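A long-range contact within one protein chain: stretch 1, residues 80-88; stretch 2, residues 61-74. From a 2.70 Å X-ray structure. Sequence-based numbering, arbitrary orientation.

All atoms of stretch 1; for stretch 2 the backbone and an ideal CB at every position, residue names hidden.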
ATOM      1  N   HIS B  80      32.349  -2.939  -8.020  1.00 75.87           N
ATOM      2  CA  HIS B  80      31.280  -2.092  -8.547  1.00 74.73           C
ATOM      3  C   HIS B  80      29.989  -2.864  -8.814  1.00 72.30           C
ATOM      4  O   HIS B  80      30.006  -4.072  -9.052  1.00 72.00           O
ATOM      5  CB  HIS B  80      31.733  -1.386  -9.828  1.00 76.86           C
ATOM      6  CG  HIS B  80      32.131  -2.321 -10.927  1.00 82.33           C
ATOM      7  ND1 HIS B  80      33.442  -2.501 -11.315  1.00 86.85           N
ATOM      8  CD2 HIS B  80      31.390  -3.124 -11.727  1.00 82.72           C
ATOM      9  CE1 HIS B  80      33.492  -3.376 -12.303  1.00 87.54           C
ATOM     10  NE2 HIS B  80      32.259  -3.769 -12.573  1.00 89.62           N
ATOM     11  N   ASN B  81      28.872  -2.144  -8.776  1.00 70.79           N
ATOM     12  CA  ASN B  81      27.560  -2.731  -9.018  1.00 68.58           C
ATOM     13  C   ASN B  81      27.302  -2.941 -10.503  1.00 69.07           C
ATOM     14  O   ASN B  81      27.988  -2.369 -11.351  1.00 71.04           O
ATOM     15  CB  ASN B  81      26.471  -1.821  -8.449  1.00 67.06           C
ATOM     16  CG  ASN B  81      25.092  -2.447  -8.512  1.00 64.80           C
ATOM     17  OD1 ASN B  81      24.952  -3.668  -8.603  1.00 64.13           O
ATOM     18  ND2 ASN B  81      24.061  -1.611  -8.464  1.00 63.82           N
ATOM     19  N   ARG B  82      26.310  -3.767 -10.811  1.00 67.42           N
ATOM     20  CA  ARG B  82      25.846  -3.935 -12.179  1.00 67.64           C
ATOM     21  C   ARG B  82      25.381  -2.589 -12.721  1.00 67.97           C
ATOM     22  O   ARG B  82      24.781  -1.796 -11.995  1.00 67.03           O
ATOM     23  CB  ARG B  82      24.697  -4.944 -12.224  1.00 65.68           C
ATOM     24  CG  ARG B  82      24.074  -5.120 -13.594  1.00 65.77           C
ATOM     25  CD  ARG B  82      22.901  -6.090 -13.559  1.00 63.94           C
ATOM     26  NE  ARG B  82      23.276  -7.395 -13.014  1.00 63.91           N
ATOM     27  CZ  ARG B  82      23.039  -7.803 -11.767  1.00 62.76           C
ATOM     28  NH1 ARG B  82      22.411  -7.022 -10.895  1.00 61.43           N
ATOM     29  NH2 ARG B  82      23.430  -9.011 -11.388  1.00 63.14           N
ATOM     30  N   VAL B  83      25.664  -2.330 -13.994  1.00 69.55           N
ATOM     31  CA  VAL B  83      25.233  -1.093 -14.637  1.00 70.22           C
ATOM     32  C   VAL B  83      24.417  -1.401 -15.887  1.00 69.92           C
ATOM     33  O   VAL B  83      24.935  -1.949 -16.861  1.00 71.24           O
ATOM     34  CB  VAL B  83      26.432  -0.211 -15.026  1.00 73.05           C
ATOM     35  CG1 VAL B  83      25.956   1.050 -15.736  1.00 74.04           C
ATOM     36  CG2 VAL B  83      27.252   0.142 -13.798  1.00 73.53           C
ATOM     37  N   CYS B  84      23.138  -1.041 -15.853  1.00 68.96           N
ATOM     38  CA  CYS B  84      22.238  -1.298 -16.971  1.00 69.35           C
ATOM     39  C   CYS B  84      21.969  -0.021 -17.760  1.00 69.28           C
ATOM     40  O   CYS B  84      21.885   1.066 -17.191  1.00 69.57           O
ATOM     41  CB  CYS B  84      20.923  -1.888 -16.463  1.00 65.38           C
ATOM     42  SG  CYS B  84      21.122  -3.408 -15.502  1.00 68.58           S
ATOM     43  N   GLU B  85      21.836  -0.164 -19.076  1.00 70.31           N
ATOM     44  CA  GLU B  85      21.591   0.970 -19.960  1.00 71.90           C
ATOM     45  C   GLU B  85      20.479   0.634 -20.948  1.00 71.19           C
ATOM     46  O   GLU B  85      20.390  -0.494 -21.428  1.00 70.64           O
ATOM     47  CB  GLU B  85      22.869   1.333 -20.717  1.00 74.88           C
ATOM     48  CG  GLU B  85      22.743   2.560 -21.606  1.00 78.92           C
ATOM     49  CD  GLU B  85      24.000   2.823 -22.416  1.00 84.36           C
ATOM     50  OE1 GLU B  85      24.951   2.019 -22.318  1.00 81.04           O
ATOM     51  OE2 GLU B  85      24.038   3.832 -23.152  1.00 90.81           O
ATOM     52  N   CYS B  86      19.636   1.616 -21.251  1.00 71.40           N
ATOM     53  CA  CYS B  86      18.520   1.408 -22.170  1.00 70.85           C
ATOM     54  C   CYS B  86      18.975   1.434 -23.623  1.00 73.14           C
ATOM     55  O   CYS B  86      20.030   1.976 -23.949  1.00 75.47           O
ATOM     56  CB  CYS B  86      17.441   2.470 -21.951  1.00 70.57           C
ATOM     57  SG  CYS B  86      16.432   2.220 -20.469  1.00 88.47           S
ATOM     58  N   GLU B  87      18.162   0.844 -24.494  1.00 74.66           N
ATOM     59  CA  GLU B  87      18.449   0.814 -25.922  1.00 74.76           C
ATOM     60  C   GLU B  87      18.595   2.219 -26.482  1.00 77.16           C
ATOM     61  O   GLU B  87      18.353   3.206 -25.789  1.00 77.80           O
ATOM     62  CB  GLU B  87      17.332   0.094 -26.678  1.00 73.70           C
ATOM     63  CG  GLU B  87      17.272  -1.398 -26.436  1.00 72.07           C
ATOM     64  CD  GLU B  87      16.084  -2.046 -27.119  1.00 74.69           C
ATOM     65  OE1 GLU B  87      15.312  -1.321 -27.784  1.00 71.66           O
ATOM     66  OE2 GLU B  87      15.919  -3.279 -26.988  1.00 76.85           O
ATOM     67  N   GLU B  88      18.981   2.298 -27.750  1.00 80.50           N
ATOM     68  CA  GLU B  88      19.126   3.575 -28.426  1.00 82.21           C
ATOM     69  C   GLU B  88      17.746   4.142 -28.732  1.00 81.60           C
ATOM     70  O   GLU B  88      16.875   3.438 -29.243  1.00 80.35           O
ATOM     71  CB  GLU B  88      19.936   3.408 -29.715  1.00 85.02           C
ATOM     72  CG  GLU B  88      21.423   3.148 -29.487  1.00 88.91           C
ATOM     73  CD  GLU B  88      21.690   1.941 -28.599  1.00 95.50           C
ATOM     74  OE1 GLU B  88      20.801   1.071 -28.481  1.00 87.59           O
ATOM     75  OE2 GLU B  88      22.792   1.864 -28.014  1.00 91.19           O
ATOM     76  N   UNK B  61      24.418  -6.051  -2.103  1.00 60.32           N
ATOM     77  CA  UNK B  61      23.911  -6.952  -3.131  1.00 59.93           C
ATOM     78  C   UNK B  61      23.847  -6.268  -4.492  1.00 60.28           C
ATOM     79  O   UNK B  61      23.437  -5.112  -4.598  1.00 59.95           O
ATOM     80  CB  UNK B  61      22.526  -7.473  -2.741  1.00 59.93           C
ATOM     81  N   UNK B  62      24.259  -6.986  -5.531  1.00 61.15           N
ATOM     82  CA  UNK B  62      24.186  -6.467  -6.889  1.00 61.63           C
ATOM     83  C   UNK B  62      22.745  -6.478  -7.374  1.00 60.67           C
ATOM     84  O   UNK B  62      22.123  -7.534  -7.494  1.00 59.32           O
ATOM     85  CB  UNK B  62      25.075  -7.282  -7.830  1.00 61.63           C
ATOM     86  N   UNK B  63      22.219  -5.289  -7.646  1.00 64.85           N
ATOM     87  CA  UNK B  63      20.827  -5.137  -8.031  1.00 61.81           C
ATOM     88  C   UNK B  63      20.597  -3.733  -8.576  1.00 61.25           C
ATOM     89  O   UNK B  63      21.380  -2.825  -8.300  1.00 64.37           O
ATOM     90  CB  UNK B  63      19.901  -5.417  -6.846  1.00 61.81           C
ATOM     91  N   UNK B  64      19.517  -3.549  -9.349  1.00 68.14           N
ATOM     92  CA  UNK B  64      18.543  -4.585  -9.702  1.00 65.86           C
ATOM     93  C   UNK B  64      18.903  -5.329 -10.983  1.00 57.66           C
ATOM     94  O   UNK B  64      19.958  -5.090 -11.571  1.00 59.20           O
ATOM     95  CB  UNK B  64      17.154  -3.961  -9.852  1.00 65.86           C
ATOM     96  N   UNK B  65      18.019  -6.230 -11.398  1.00 56.84           N
ATOM     97  CA  UNK B  65      18.151  -6.915 -12.674  1.00 57.82           C
ATOM     98  C   UNK B  65      17.861  -5.929 -13.802  1.00 58.21           C
ATOM     99  O   UNK B  65      17.073  -4.999 -13.631  1.00 57.51           O
ATOM    100  CB  UNK B  65      17.213  -8.122 -12.748  1.00 57.82           C
ATOM    101  N   UNK B  66      18.502  -6.131 -14.951  1.00 59.66           N
ATOM    102  CA  UNK B  66      18.284  -5.270 -16.110  1.00 61.81           C
ATOM    103  C   UNK B  66      16.887  -5.470 -16.692  1.00 59.44           C
ATOM    104  O   UNK B  66      16.420  -6.600 -16.836  1.00 58.88           O
ATOM    105  CB  UNK B  66      19.343  -5.542 -17.180  1.00 61.81           C
ATOM    106  N   UNK B  67      16.227  -4.365 -17.028  1.00 59.39           N
ATOM    107  CA  UNK B  67      14.867  -4.407 -17.557  1.00 58.52           C
ATOM    108  C   UNK B  67      14.819  -4.967 -18.983  1.00 59.50           C
ATOM    109  O   UNK B  67      15.832  -5.414 -19.519  1.00 60.82           O
ATOM    110  CB  UNK B  67      14.255  -3.005 -17.529  1.00 58.52           C
ATOM    111  N   UNK B  68      13.634  -4.932 -19.589  1.00 61.58           N
ATOM    112  CA  UNK B  68      13.393  -5.571 -20.883  1.00 59.77           C
ATOM    113  C   UNK B  68      14.260  -5.007 -22.005  1.00 61.81           C
ATOM    114  O   UNK B  68      14.959  -5.753 -22.693  1.00 64.60           O
ATOM    115  CB  UNK B  68      11.918  -5.425 -21.262  1.00 59.77           C
ATOM    116  N   UNK B  69      14.198  -3.694 -22.200  1.00 62.49           N
ATOM    117  CA  UNK B  69      14.926  -3.057 -23.291  1.00 64.68           C
ATOM    118  C   UNK B  69      16.235  -2.453 -22.800  1.00 65.85           C
ATOM    119  O   UNK B  69      16.635  -1.373 -23.235  1.00 67.49           O
ATOM    120  CB  UNK B  69      14.063  -1.978 -23.948  1.00 64.68           C
ATOM    121  N   UNK B  70      16.899  -3.157 -21.889  1.00 68.50           N
ATOM    122  CA  UNK B  70      18.176  -2.706 -21.353  1.00 66.30           C
ATOM    123  C   UNK B  70      19.285  -3.701 -21.659  1.00 67.44           C
ATOM    124  O   UNK B  70      19.032  -4.883 -21.886  1.00 66.87           O
ATOM    125  CB  UNK B  70      18.071  -2.485 -19.843  1.00 66.30           C
ATOM    126  N   UNK B  71      20.517  -3.205 -21.666  1.00 69.26           N
ATOM    127  CA  UNK B  71      21.689  -4.050 -21.829  1.00 70.60           C
ATOM    128  C   UNK B  71      22.588  -3.890 -20.612  1.00 70.59           C
ATOM    129  O   UNK B  71      22.487  -2.904 -19.882  1.00 70.17           O
ATOM    130  CB  UNK B  71      22.443  -3.704 -23.115  1.00 70.60           C
ATOM    131  N   UNK B  72      23.465  -4.862 -20.394  1.00 71.22           N
ATOM    132  CA  UNK B  72      24.441  -4.774 -19.317  1.00 71.57           C
ATOM    133  C   UNK B  72      25.690  -4.055 -19.814  1.00 74.31           C
ATOM    134  O   UNK B  72      26.508  -4.639 -20.524  1.00 76.17           O
ATOM    135  CB  UNK B  72      24.793  -6.165 -18.787  1.00 71.57           C
ATOM    136  N   UNK B  73      25.828  -2.785 -19.450  1.00 74.77           N
ATOM    137  CA  UNK B  73      27.011  -2.017 -19.814  1.00 77.57           C
ATOM    138  C   UNK B  73      28.221  -2.558 -19.062  1.00 78.45           C
ATOM    139  O   UNK B  73      29.232  -2.917 -19.663  1.00 80.71           O
ATOM    140  CB  UNK B  73      26.809  -0.530 -19.516  1.00 77.57           C
ATOM    141  N   UNK B  74      28.103  -2.613 -17.741  1.00 76.80           N
ATOM    142  CA  UNK B  74      29.162  -3.140 -16.893  1.00 77.48           C
ATOM    143  C   UNK B  74      28.603  -4.233 -15.993  1.00 75.14           C
ATOM    144  O   UNK B  74      27.694  -3.991 -15.196  1.00 72.98           O
ATOM    145  CB  UNK B  74      29.797  -2.026 -16.059  1.00 77.48           C
TER

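At position 61 the CA-to-CB bond points away from stretch 1 and meets none of its atoms, so the contact sets no preference; the residue is Tyr61. Position 62 lies closer, its ideal CB 3.7 Å from Asn81 OD1 and 4.1 Å from Arg82 NH1. A small or polar side chain would suit this site, and Cys62 occupies it, its sulfur bonded covalently elsewhere in the structure. Its carbonyl serves the contact too: Arg82 NH1 donates a weak hydrogen bond to Cys62 O (3.5 Å), and two waters each donate a hydrogen bond to Cys62 O and accept a weak one from Arg82, one from NH2 and the other from NH1.

Position 63 turns its CB away, leaving the backbone to pair with the amide of Asn81. Many residues would do; Ser63 is found. Asn81 ND2 donates to Ser63 O at 2.9 Å, while Ser63 N gives a weak bond to Asn81 OD1 at 3.3 Å. At 64 the CB again points away, but the peptide before it is cis, which strongly favours proline. Pro64 fits, and its O accepts a weak bond from Arg82 NH1 (3.2 Å). Position 65, also directed away, is little constrained and holds Val65.

Position 66 is the most telling. Its ideal CB sits 3.2 Å from Cys84 SG, too tight for an ordinary nonbonded neighbour but natural for a disulfide. Cys66 supplies it: SG to Cys84 SG is 2.0 Å, with chi3 of -81°. The aliphatic part of Arg82 lies alongside, its CD 3.9 Å from Cys66 SG.

Positions 67 and 68 find nothing of stretch 1 near their CB atoms. They begin a type I turn and hold Lys67 and Glu68. At 69 the CB lies 3.8 Å from Glu87 CD, where a polar or basic group could answer the carboxylate and an aliphatic one could rest against the methylenes of Glu87. Leu69 is found, its CB 4.1 Å from Glu87 CG; its CD2 comes within 3.7 Å of Glu87 OE2 but offers the charge no partner. Glu87 N donates to Leu69 O at 3.0 Å.

Position 70 pairs with Cys86, its CB on the same face as Cys84 and Cys86. Medium-sized or long side chains could lie across these cysteines. Gln70 does so: OE1 is 3.4 Å from Cys84 CB and accepts a hydrogen bond from Lys67 N (2.9 Å), and NE2 is 3.6 Å from Cys86 SG.

Position 71, opposite Glu85, is fixed by its backbone and would accept many side chains. It is Ser71, whose N donates to Glu85 O (2.7 Å) and whose O accepts from Glu85 N (2.9 Å). Position 72 shares a face with Cys84; its extended backbone suits a beta-branched residue, and Val72 is present.

At 73 the CB points toward stretch 1, 4.2 Å from Glu85 OE1, inviting a basic side chain. Lys73 forms a long salt bridge, NZ to Glu85 OE1 3.7 Å, and its N donates to Val83 O (2.9 Å).

Position 74 has its CB 4.0 Å from Val83 CB and 4.6 Å from His80 NE2, so a side chain both aliphatic and polar would suit. Gln74 packs CB against Val83 CB and brings NE2 within 3.1 Å of His80 NE2.

Stretch 2 (61-74) YCSPVCKELQSVKQ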
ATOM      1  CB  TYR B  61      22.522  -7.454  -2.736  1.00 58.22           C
ATOM      2  CG  TYR B  61      21.975  -8.542  -3.629  1.00 57.95           C
ATOM      3  CD1 TYR B  61      22.668  -9.728  -3.815  1.00 59.06           C
ATOM      4  CD2 TYR B  61      20.752  -8.394  -4.268  1.00 56.76           C
ATOM      5  CE1 TYR B  61      22.168 -10.729  -4.623  1.00 59.04           C
ATOM      6  CE2 TYR B  61      20.242  -9.390  -5.076  1.00 56.65           C
ATOM      7  CZ  TYR B  61      20.953 -10.555  -5.249  1.00 57.81           C
ATOM      8  OH  TYR B  61      20.450 -11.550  -6.053  1.00 57.92           O
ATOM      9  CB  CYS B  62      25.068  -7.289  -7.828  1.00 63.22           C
ATOM     10  SG  CYS B  62      26.836  -7.092  -7.511  1.00 77.02           S
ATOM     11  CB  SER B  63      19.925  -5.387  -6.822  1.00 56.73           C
ATOM     12  OG  SER B  63      20.275  -4.534  -5.749  1.00 59.15           O
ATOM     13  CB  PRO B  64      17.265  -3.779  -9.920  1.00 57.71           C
ATOM     14  CG  PRO B  64      17.756  -2.487 -10.485  1.00 60.48           C
ATOM     15  CD  PRO B  64      19.101  -2.224  -9.846  1.00 68.35           C
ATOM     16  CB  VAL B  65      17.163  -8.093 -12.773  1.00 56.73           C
ATOM     17  CG1 VAL B  65      17.198  -8.715 -14.162  1.00 60.47           C
ATOM     18  CG2 VAL B  65      17.468  -9.132 -11.705  1.00 56.53           C
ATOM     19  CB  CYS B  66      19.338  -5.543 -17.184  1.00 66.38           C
ATOM     20  SG  CYS B  66      21.012  -5.014 -16.741  1.00 80.84           S
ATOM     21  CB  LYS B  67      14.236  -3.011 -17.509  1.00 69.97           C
ATOM     22  CG  LYS B  67      13.847  -2.546 -16.110  1.00 67.65           C
ATOM     23  CD  LYS B  67      15.043  -2.036 -15.326  1.00 69.07           C
ATOM     24  CE  LYS B  67      14.620  -1.433 -13.996  1.00 67.24           C
ATOM     25  NZ  LYS B  67      14.068  -2.454 -13.061  1.00 75.39           N
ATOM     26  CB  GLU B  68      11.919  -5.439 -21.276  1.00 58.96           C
ATOM     27  CG  GLU B  68      10.954  -6.203 -20.378  1.00 57.24           C
ATOM     28  CD  GLU B  68      10.723  -5.521 -19.045  1.00 59.48           C
ATOM     29  OE1 GLU B  68      10.601  -4.278 -19.022  1.00 57.71           O
ATOM     30  OE2 GLU B  68      10.667  -6.227 -18.017  1.00 66.77           O
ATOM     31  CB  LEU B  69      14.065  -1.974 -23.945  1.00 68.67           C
ATOM     32  CG  LEU B  69      12.669  -2.414 -24.393  1.00 64.15           C
ATOM     33  CD1 LEU B  69      12.020  -1.328 -25.234  1.00 66.57           C
ATOM     34  CD2 LEU B  69      12.728  -3.727 -25.159  1.00 64.34           C
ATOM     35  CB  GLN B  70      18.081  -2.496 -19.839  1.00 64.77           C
ATOM     36  CG  GLN B  70      17.410  -1.199 -19.430  1.00 64.46           C
ATOM     37  CD  GLN B  70      17.558  -0.910 -17.949  1.00 63.43           C
ATOM     38  OE1 GLN B  70      17.583  -1.824 -17.124  1.00 63.14           O
ATOM     39  NE2 GLN B  70      17.668   0.367 -17.605  1.00 64.24           N
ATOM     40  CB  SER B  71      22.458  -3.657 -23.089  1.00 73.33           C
ATOM     41  OG  SER B  71      23.028  -2.369 -22.950  1.00 74.73           O
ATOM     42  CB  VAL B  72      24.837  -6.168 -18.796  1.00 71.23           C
ATOM     43  CG1 VAL B  72      25.893  -6.051 -17.705  1.00 71.81           C
ATOM     44  CG2 VAL B  72      23.614  -6.912 -18.282  1.00 68.80           C
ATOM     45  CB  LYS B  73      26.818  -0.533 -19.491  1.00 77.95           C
ATOM     46  CG  LYS B  73      28.031   0.329 -19.824  1.00 83.34           C
ATOM     47  CD  LYS B  73      27.865   1.760 -19.335  1.00 84.04           C
ATOM     48  CE  LYS B  73      26.753   2.483 -20.077  1.00 86.48           C
ATOM     49  NZ  LYS B  73      26.616   3.899 -19.636  1.00 91.74           N
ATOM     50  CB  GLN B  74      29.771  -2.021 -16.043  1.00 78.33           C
ATOM     51  CG  GLN B  74      30.890  -2.468 -15.113  1.00 79.18           C
ATOM     52  CD  GLN B  74      32.149  -2.873 -15.858  1.00 87.12           C
ATOM     53  OE1 GLN B  74      32.086  -3.415 -16.961  1.00 87.08           O
ATOM     54  NE2 GLN B  74      33.304  -2.598 -15.260  1.00 84.17           N
TER
HETATM   55  O   HOH W   1      22.981 -10.180  -8.317  1.00 54.02           O
HETATM   56  O   HOH W   2      20.224  -8.249  -9.001  1.00 57.55           O
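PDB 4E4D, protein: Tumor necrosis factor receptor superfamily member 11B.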